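Local coordinates for transcriptional regulator, GntR family (Ralstonia eutropha, PDB 3IHU), which probably binds DNA as a transcription regulator, pairing a GntR-type winged helix-turn-helix region with an all-helical FCD domain, at residues A[137-151]-A[179-193]. Residues are numbered along the deposited sequence; the frame is centred on the assembly and turned at random.
Sequences FSNARRHFYRTLLEM and RQMRLDDYRRIATAV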
loop_
_atom_site.group_PDB
_atom_site.type_symbol
_atom_site.label_atom_id
_atom_site.label_comp_id
_atom_site.label_asym_id
_atom_site.label_seq_id
_atom_site.Cartn_x
_atom_site.Cartn_y
_atom_site.Cartn_z
ATOM N N PHE A 137 7.725 8.104 6.263
ATOM C CA PHE A 137 7.995 6.688 6.027
ATOM C C PHE A 137 6.947 6.175 5.051
ATOM O O PHE A 137 7.280 5.492 4.094
ATOM C CB PHE A 137 7.983 5.873 7.324
ATOM C CG PHE A 137 8.444 4.454 7.146
ATOM C CD1 PHE A 137 9.777 4.149 7.144
ATOM C CD2 PHE A 137 7.525 3.419 6.953
ATOM C CE1 PHE A 137 10.197 2.830 6.959
ATOM C CE2 PHE A 137 7.937 2.131 6.769
ATOM C CZ PHE A 137 9.285 1.828 6.778
ATOM N N SER A 138 5.680 6.515 5.291
ATOM C CA SER A 138 4.604 6.068 4.398
ATOM C C SER A 138 4.808 6.567 2.994
ATOM O O SER A 138 4.535 5.829 2.043
ATOM C CB SER A 138 3.235 6.520 4.852
ATOM O OG SER A 138 2.837 5.785 5.960
ATOM N N ASN A 139 5.309 7.781 2.862
ATOM C CA ASN A 139 5.483 8.381 1.527
ATOM C C ASN A 139 6.669 7.710 0.832
ATOM O O ASN A 139 6.633 7.481 -0.367
ATOM C CB ASN A 139 5.720 9.919 1.565
ATOM C CG ASN A 139 4.563 10.729 2.234
ATOM O OD1 ASN A 139 3.420 10.310 2.293
ATOM N ND2 ASN A 139 4.905 11.913 2.736
ATOM N N ALA A 140 7.743 7.438 1.569
ATOM C CA ALA A 140 8.879 6.773 0.950
ATOM C C ALA A 140 8.464 5.320 0.636
ATOM O O ALA A 140 8.878 4.780 -0.349
ATOM C CB ALA A 140 10.145 6.805 1.855
ATOM N N ARG A 141 7.630 4.707 1.471
ATOM C CA ARG A 141 7.105 3.377 1.161
ATOM C C ARG A 141 6.369 3.392 -0.180
ATOM O O ARG A 141 6.643 2.573 -1.077
ATOM C CB ARG A 141 6.214 2.831 2.265
ATOM C CG ARG A 141 5.760 1.337 1.980
ATOM C CD ARG A 141 4.445 0.995 2.656
ATOM N NE ARG A 141 3.319 1.762 2.122
ATOM C CZ ARG A 141 2.768 1.588 0.917
ATOM N NH1 ARG A 141 3.248 0.710 0.030
ATOM N NH2 ARG A 141 1.753 2.348 0.552
ATOM N N ARG A 142 5.440 4.326 -0.330
ATOM C CA ARG A 142 4.703 4.421 -1.579
ATOM C C ARG A 142 5.684 4.575 -2.765
ATOM O O ARG A 142 5.532 3.867 -3.772
ATOM C CB ARG A 142 3.641 5.534 -1.516
ATOM C CG ARG A 142 2.411 5.280 -2.389
ATOM C CD ARG A 142 1.184 6.183 -2.055
ATOM N NE ARG A 142 0.537 5.862 -0.773
ATOM C CZ ARG A 142 -0.359 4.886 -0.576
ATOM N NH1 ARG A 142 -0.735 4.086 -1.564
ATOM N NH2 ARG A 142 -0.873 4.708 0.636
ATOM N N HIS A 143 6.687 5.455 -2.653
ATOM C CA HIS A 143 7.666 5.634 -3.699
ATOM C C HIS A 143 8.468 4.367 -4.058
ATOM O O HIS A 143 8.744 4.084 -5.233
ATOM C CB HIS A 143 8.637 6.785 -3.296
ATOM C CG HIS A 143 9.590 7.155 -4.369
ATOM N ND1 HIS A 143 9.179 7.437 -5.659
ATOM C CD2 HIS A 143 10.941 7.304 -4.362
ATOM C CE1 HIS A 143 10.236 7.731 -6.398
ATOM N NE2 HIS A 143 11.313 7.661 -5.637
ATOM N N PHE A 144 8.852 3.622 -3.036
ATOM C CA PHE A 144 9.534 2.353 -3.199
ATOM C C PHE A 144 8.688 1.389 -4.046
ATOM O O PHE A 144 9.161 0.851 -5.048
ATOM C CB PHE A 144 9.739 1.765 -1.806
ATOM C CG PHE A 144 10.405 0.451 -1.783
ATOM C CD1 PHE A 144 11.664 0.303 -2.280
ATOM C CD2 PHE A 144 9.780 -0.645 -1.224
ATOM C CE1 PHE A 144 12.303 -0.916 -2.209
ATOM C CE2 PHE A 144 10.420 -1.871 -1.150
ATOM C CZ PHE A 144 11.693 -1.987 -1.650
ATOM N N TYR A 145 7.417 1.236 -3.660
ATOM C CA TYR A 145 6.498 0.337 -4.379
ATOM C C TYR A 145 6.290 0.805 -5.791
ATOM O O TYR A 145 6.325 -0.002 -6.723
ATOM C CB TYR A 145 5.154 0.229 -3.650
ATOM C CG TYR A 145 5.155 -0.804 -2.556
ATOM C CD1 TYR A 145 5.939 -0.675 -1.438
ATOM C CD2 TYR A 145 4.312 -1.924 -2.632
ATOM C CE1 TYR A 145 5.939 -1.625 -0.447
ATOM C CE2 TYR A 145 4.318 -2.882 -1.639
ATOM C CZ TYR A 145 5.116 -2.728 -0.559
ATOM O OH TYR A 145 5.066 -3.684 0.382
ATOM N N ARG A 146 6.061 2.104 -5.978
ATOM C CA ARG A 146 5.883 2.613 -7.329
ATOM C C ARG A 146 7.114 2.384 -8.231
ATOM O O ARG A 146 6.998 2.020 -9.414
ATOM C CB ARG A 146 5.475 4.101 -7.290
ATOM C CG ARG A 146 5.552 4.848 -8.631
ATOM C CD ARG A 146 4.760 4.187 -9.782
ATOM N NE ARG A 146 3.354 3.928 -9.423
ATOM C CZ ARG A 146 2.324 4.742 -9.670
ATOM N NH1 ARG A 146 2.501 5.904 -10.279
ATOM N NH2 ARG A 146 1.100 4.383 -9.295
ATOM N N THR A 147 8.308 2.547 -7.678
ATOM C CA THR A 147 9.530 2.295 -8.456
ATOM C C THR A 147 9.596 0.823 -8.828
ATOM O O THR A 147 9.895 0.476 -9.985
ATOM C CB THR A 147 10.778 2.747 -7.671
ATOM O OG1 THR A 147 10.542 4.058 -7.141
ATOM C CG2 THR A 147 11.970 2.791 -8.521
ATOM N N LEU A 148 9.277 -0.053 -7.875
ATOM C CA LEU A 148 9.260 -1.465 -8.192
ATOM C C LEU A 148 8.289 -1.713 -9.337
ATOM O O LEU A 148 8.571 -2.518 -10.244
ATOM C CB LEU A 148 8.917 -2.353 -6.989
ATOM C CG LEU A 148 9.940 -2.404 -5.861
ATOM C CD1 LEU A 148 9.326 -3.185 -4.675
ATOM C CD2 LEU A 148 11.317 -2.988 -6.380
ATOM N N LEU A 149 7.160 -1.009 -9.312
ATOM C CA LEU A 149 6.132 -1.212 -10.349
ATOM C C LEU A 149 6.646 -0.789 -11.709
ATOM O O LEU A 149 6.518 -1.530 -12.674
ATOM C CB LEU A 149 4.872 -0.443 -9.994
ATOM C CG LEU A 149 3.671 -0.630 -10.920
ATOM C CD1 LEU A 149 3.113 -2.094 -10.948
ATOM C CD2 LEU A 149 2.626 0.331 -10.438
ATOM N N GLU A 150 7.269 0.374 -11.765
ATOM C CA GLU A 150 7.774 0.924 -13.013
ATOM C C GLU A 150 8.856 0.048 -13.577
ATOM O O GLU A 150 8.944 -0.114 -14.796
ATOM C CB GLU A 150 8.300 2.356 -12.842
ATOM C CG GLU A 150 7.239 3.393 -12.478
ATOM C CD GLU A 150 6.000 3.338 -13.403
ATOM O OE1 GLU A 150 6.176 3.289 -14.652
ATOM O OE2 GLU A 150 4.852 3.311 -12.874
HETATM N N MSE A 151 9.643 -0.544 -12.694
HETATM C CA MSE A 151 10.701 -1.464 -13.077
HETATM C C MSE A 151 10.176 -2.715 -13.757
HETATM O O MSE A 151 10.754 -3.173 -14.733
HETATM C CB MSE A 151 11.552 -1.829 -11.831
HETATM C CG MSE A 151 12.551 -0.786 -11.467
HETATM SE SE MSE A 151 13.436 -1.058 -9.773
HETATM C CE MSE A 151 14.790 -2.215 -10.631
ATOM N N ARG A 179 7.367 -0.955 12.100
ATOM C CA ARG A 179 8.242 -0.281 11.123
ATOM C C ARG A 179 9.707 -0.796 11.077
ATOM O O ARG A 179 10.326 -0.868 10.011
ATOM C CB ARG A 179 8.252 1.196 11.401
ATOM C CG ARG A 179 8.934 1.952 10.330
ATOM C CD ARG A 179 8.767 3.434 10.489
ATOM N NE ARG A 179 7.382 3.849 10.629
ATOM C CZ ARG A 179 6.933 4.562 11.674
ATOM N NH1 ARG A 179 7.755 4.909 12.641
ATOM N NH2 ARG A 179 5.648 4.932 11.755
ATOM N N GLN A 180 10.266 -1.132 12.234
ATOM C CA GLN A 180 11.620 -1.699 12.243
ATOM C C GLN A 180 11.673 -2.934 11.343
ATOM O O GLN A 180 12.506 -3.014 10.472
ATOM C CB GLN A 180 12.046 -2.066 13.651
ATOM C CG GLN A 180 12.081 -0.831 14.551
ATOM C CD GLN A 180 12.507 -1.111 15.989
ATOM O OE1 GLN A 180 11.677 -1.115 16.923
ATOM N NE2 GLN A 180 13.789 -1.292 16.178
HETATM N N MSE A 181 10.760 -3.884 11.557
HETATM C CA MSE A 181 10.729 -5.147 10.815
HETATM C C MSE A 181 10.439 -4.864 9.340
HETATM O O MSE A 181 11.033 -5.455 8.427
HETATM C CB MSE A 181 9.653 -6.083 11.421
HETATM C CG MSE A 181 9.333 -7.369 10.646
HETATM SE SE MSE A 181 7.607 -8.153 11.177
HETATM C CE MSE A 181 6.413 -6.940 10.204
ATOM N N ARG A 182 9.496 -3.957 9.101
ATOM C CA ARG A 182 9.105 -3.679 7.722
ATOM C C ARG A 182 10.286 -3.080 6.950
ATOM O O ARG A 182 10.509 -3.402 5.802
ATOM C CB ARG A 182 7.853 -2.790 7.675
ATOM C CG ARG A 182 6.615 -3.480 8.307
ATOM C CD ARG A 182 5.453 -2.491 8.577
ATOM N NE ARG A 182 5.234 -1.667 7.400
ATOM C CZ ARG A 182 4.948 -0.380 7.391
ATOM N NH1 ARG A 182 4.809 0.303 8.524
ATOM N NH2 ARG A 182 4.825 0.234 6.235
ATOM N N LEU A 183 11.024 -2.189 7.566
ATOM C CA LEU A 183 12.170 -1.560 6.885
ATOM C C LEU A 183 13.200 -2.627 6.464
ATOM O O LEU A 183 13.711 -2.632 5.327
ATOM C CB LEU A 183 12.841 -0.557 7.801
ATOM C CG LEU A 183 14.175 -0.047 7.260
ATOM C CD1 LEU A 183 13.939 0.817 5.981
ATOM C CD2 LEU A 183 14.933 0.726 8.361
ATOM N N ASP A 184 13.508 -3.538 7.379
ATOM C CA ASP A 184 14.415 -4.643 7.047
ATOM C C ASP A 184 13.880 -5.448 5.886
ATOM O O ASP A 184 14.618 -5.807 4.970
ATOM C CB ASP A 184 14.622 -5.617 8.187
ATOM C CG ASP A 184 15.780 -6.537 7.898
ATOM O OD1 ASP A 184 16.887 -5.996 7.738
ATOM O OD2 ASP A 184 15.580 -7.754 7.723
ATOM N N ASP A 185 12.577 -5.717 5.914
ATOM C CA ASP A 185 11.967 -6.419 4.807
ATOM C C ASP A 185 12.136 -5.688 3.452
ATOM O O ASP A 185 12.380 -6.316 2.392
ATOM C CB ASP A 185 10.459 -6.658 5.102
ATOM C CG ASP A 185 10.219 -7.654 6.218
ATOM O OD1 ASP A 185 11.193 -8.269 6.688
ATOM O OD2 ASP A 185 9.041 -7.837 6.625
ATOM N N TYR A 186 11.916 -4.379 3.468
ATOM C CA TYR A 186 11.993 -3.602 2.267
ATOM C C TYR A 186 13.435 -3.532 1.764
ATOM O O TYR A 186 13.676 -3.514 0.569
ATOM C CB TYR A 186 11.491 -2.172 2.464
ATOM C CG TYR A 186 10.057 -1.994 2.896
ATOM C CD1 TYR A 186 9.061 -2.822 2.421
ATOM C CD2 TYR A 186 9.698 -0.974 3.751
ATOM C CE1 TYR A 186 7.756 -2.648 2.787
ATOM C CE2 TYR A 186 8.372 -0.798 4.132
ATOM C CZ TYR A 186 7.410 -1.643 3.636
ATOM O OH TYR A 186 6.084 -1.527 4.006
ATOM N N ARG A 187 14.378 -3.452 2.697
ATOM C CA ARG A 187 15.762 -3.532 2.343
ATOM C C ARG A 187 16.094 -4.861 1.688
ATOM O O ARG A 187 16.820 -4.854 0.719
ATOM C CB ARG A 187 16.642 -3.298 3.554
ATOM C CG ARG A 187 16.523 -1.888 4.025
ATOM C CD ARG A 187 17.208 -1.710 5.377
ATOM N NE ARG A 187 18.579 -1.392 5.121
ATOM C CZ ARG A 187 19.375 -0.752 5.961
ATOM N NH1 ARG A 187 18.937 -0.361 7.173
ATOM N NH2 ARG A 187 20.614 -0.504 5.562
ATOM N N ARG A 188 15.582 -5.981 2.209
ATOM C CA ARG A 188 15.866 -7.285 1.587
ATOM C C ARG A 188 15.242 -7.369 0.172
ATOM O O ARG A 188 15.851 -7.947 -0.749
ATOM C CB ARG A 188 15.387 -8.473 2.465
ATOM C CG ARG A 188 16.158 -8.608 3.796
ATOM C CD ARG A 188 15.414 -9.410 4.920
ATOM N NE ARG A 188 16.327 -9.716 6.014
ATOM C CZ ARG A 188 17.146 -10.779 6.065
ATOM N NH1 ARG A 188 17.139 -11.713 5.120
ATOM N NH2 ARG A 188 17.973 -10.923 7.101
ATOM N N ILE A 189 14.027 -6.816 0.011
ATOM C CA ILE A 189 13.395 -6.786 -1.299
ATOM C C ILE A 189 14.309 -6.043 -2.296
ATOM O O ILE A 189 14.606 -6.567 -3.348
ATOM C CB ILE A 189 11.979 -6.152 -1.309
ATOM C CG1 ILE A 189 10.971 -7.039 -0.579
ATOM C CG2 ILE A 189 11.540 -5.881 -2.776
ATOM C CD1 ILE A 189 9.656 -6.361 -0.192
ATOM N N ALA A 190 14.718 -4.825 -1.949
ATOM C CA ALA A 190 15.568 -4.012 -2.815
ATOM C C ALA A 190 16.836 -4.765 -3.190
ATOM O O ALA A 190 17.150 -4.881 -4.361
ATOM C CB ALA A 190 15.922 -2.725 -2.166
ATOM N N THR A 191 17.531 -5.272 -2.180
ATOM C CA THR A 191 18.752 -6.023 -2.416
ATOM C C THR A 191 18.520 -7.234 -3.365
ATOM O O THR A 191 19.301 -7.445 -4.300
ATOM C CB THR A 191 19.397 -6.400 -1.097
ATOM O OG1 THR A 191 19.765 -5.177 -0.398
ATOM C CG2 THR A 191 20.670 -7.270 -1.325
ATOM N N ALA A 192 17.395 -7.942 -3.213
ATOM C CA ALA A 192 17.108 -9.105 -4.059
ATOM C C ALA A 192 16.736 -8.656 -5.494
ATOM O O ALA A 192 17.193 -9.217 -6.519
ATOM C CB ALA A 192 15.996 -9.976 -3.426
ATOM N N VAL A 193 15.958 -7.587 -5.578
ATOM C CA VAL A 193 15.557 -7.078 -6.870
ATOM C C VAL A 193 16.763 -6.638 -7.667
ATOM O O VAL A 193 16.922 -7.031 -8.837
ATOM C CB VAL A 193 14.534 -5.954 -6.734
ATOM C CG1 VAL A 193 14.361 -5.260 -8.061
ATOM C CG2 VAL A 193 13.171 -6.574 -6.216
HETATM O O HOH W 1 3.876 2.876 5.843
HETATM O O HOH W 2 4.303 -2.868 2.913
#
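Tyr186 and Phe137 are the two large knobs that knit together neighbouring, nearly parallel helices of the all-helical FCD domain, whose axes stand 12.0 Å apart and cross at 22°. At this spacing large rings and long arginines do most of the bridging. The tight part lies around these two rings: Phe137 is lodged among Arg179, Arg182, Leu183 and Tyr186, and Tyr186 among Phe137, Arg141, Phe144 and Tyr145. Phe144, with CG anti to its own N (chi1 179°), reaches across until its CZ is 3.3 Å from Tyr186 O, while its CE2 packs against Tyr186 CB; the two rings meet obliquely, planes 53° apart. The phenol suits this place because its ring is apolar and its far end polar: Arg182 NH2 donates to Tyr186 OH over 3.1 Å, tilted slightly from the guanidinium plane, and a water joins that hydroxyl to Tyr145 OH. The same NH2 also donates to a second water, held by Ser138 OG, while NH1 bonds to Leu175 O. The aliphatic CD of Arg141 touches the tyrosine oxygen too, leaving its guanidinium to pair with Glu30; Arg141 NE stays 4.6 Å from Arg182 NH2, without contact. Further along, the contact turns apolar and rests on fewer, longer approaches: Leu148 CD1 meets Ile189 CG2 at 4.0 Å, and Met151, deposited as selenomethionine, reaches Val193 with its terminal methyl. Flexible or branched aliphatic chains suit this strip, against which helices 84-105 and 112-130 also pack. The solvent side is at Arg179, which is partly exposed. The extended start of its chain lays CG and CD over one face of the Phe137 ring, a CH-pi contact with CD 3.5 Å from the centroid, and the bend at chi3 then turns NE to 3.7 Å from Phe137 CD2.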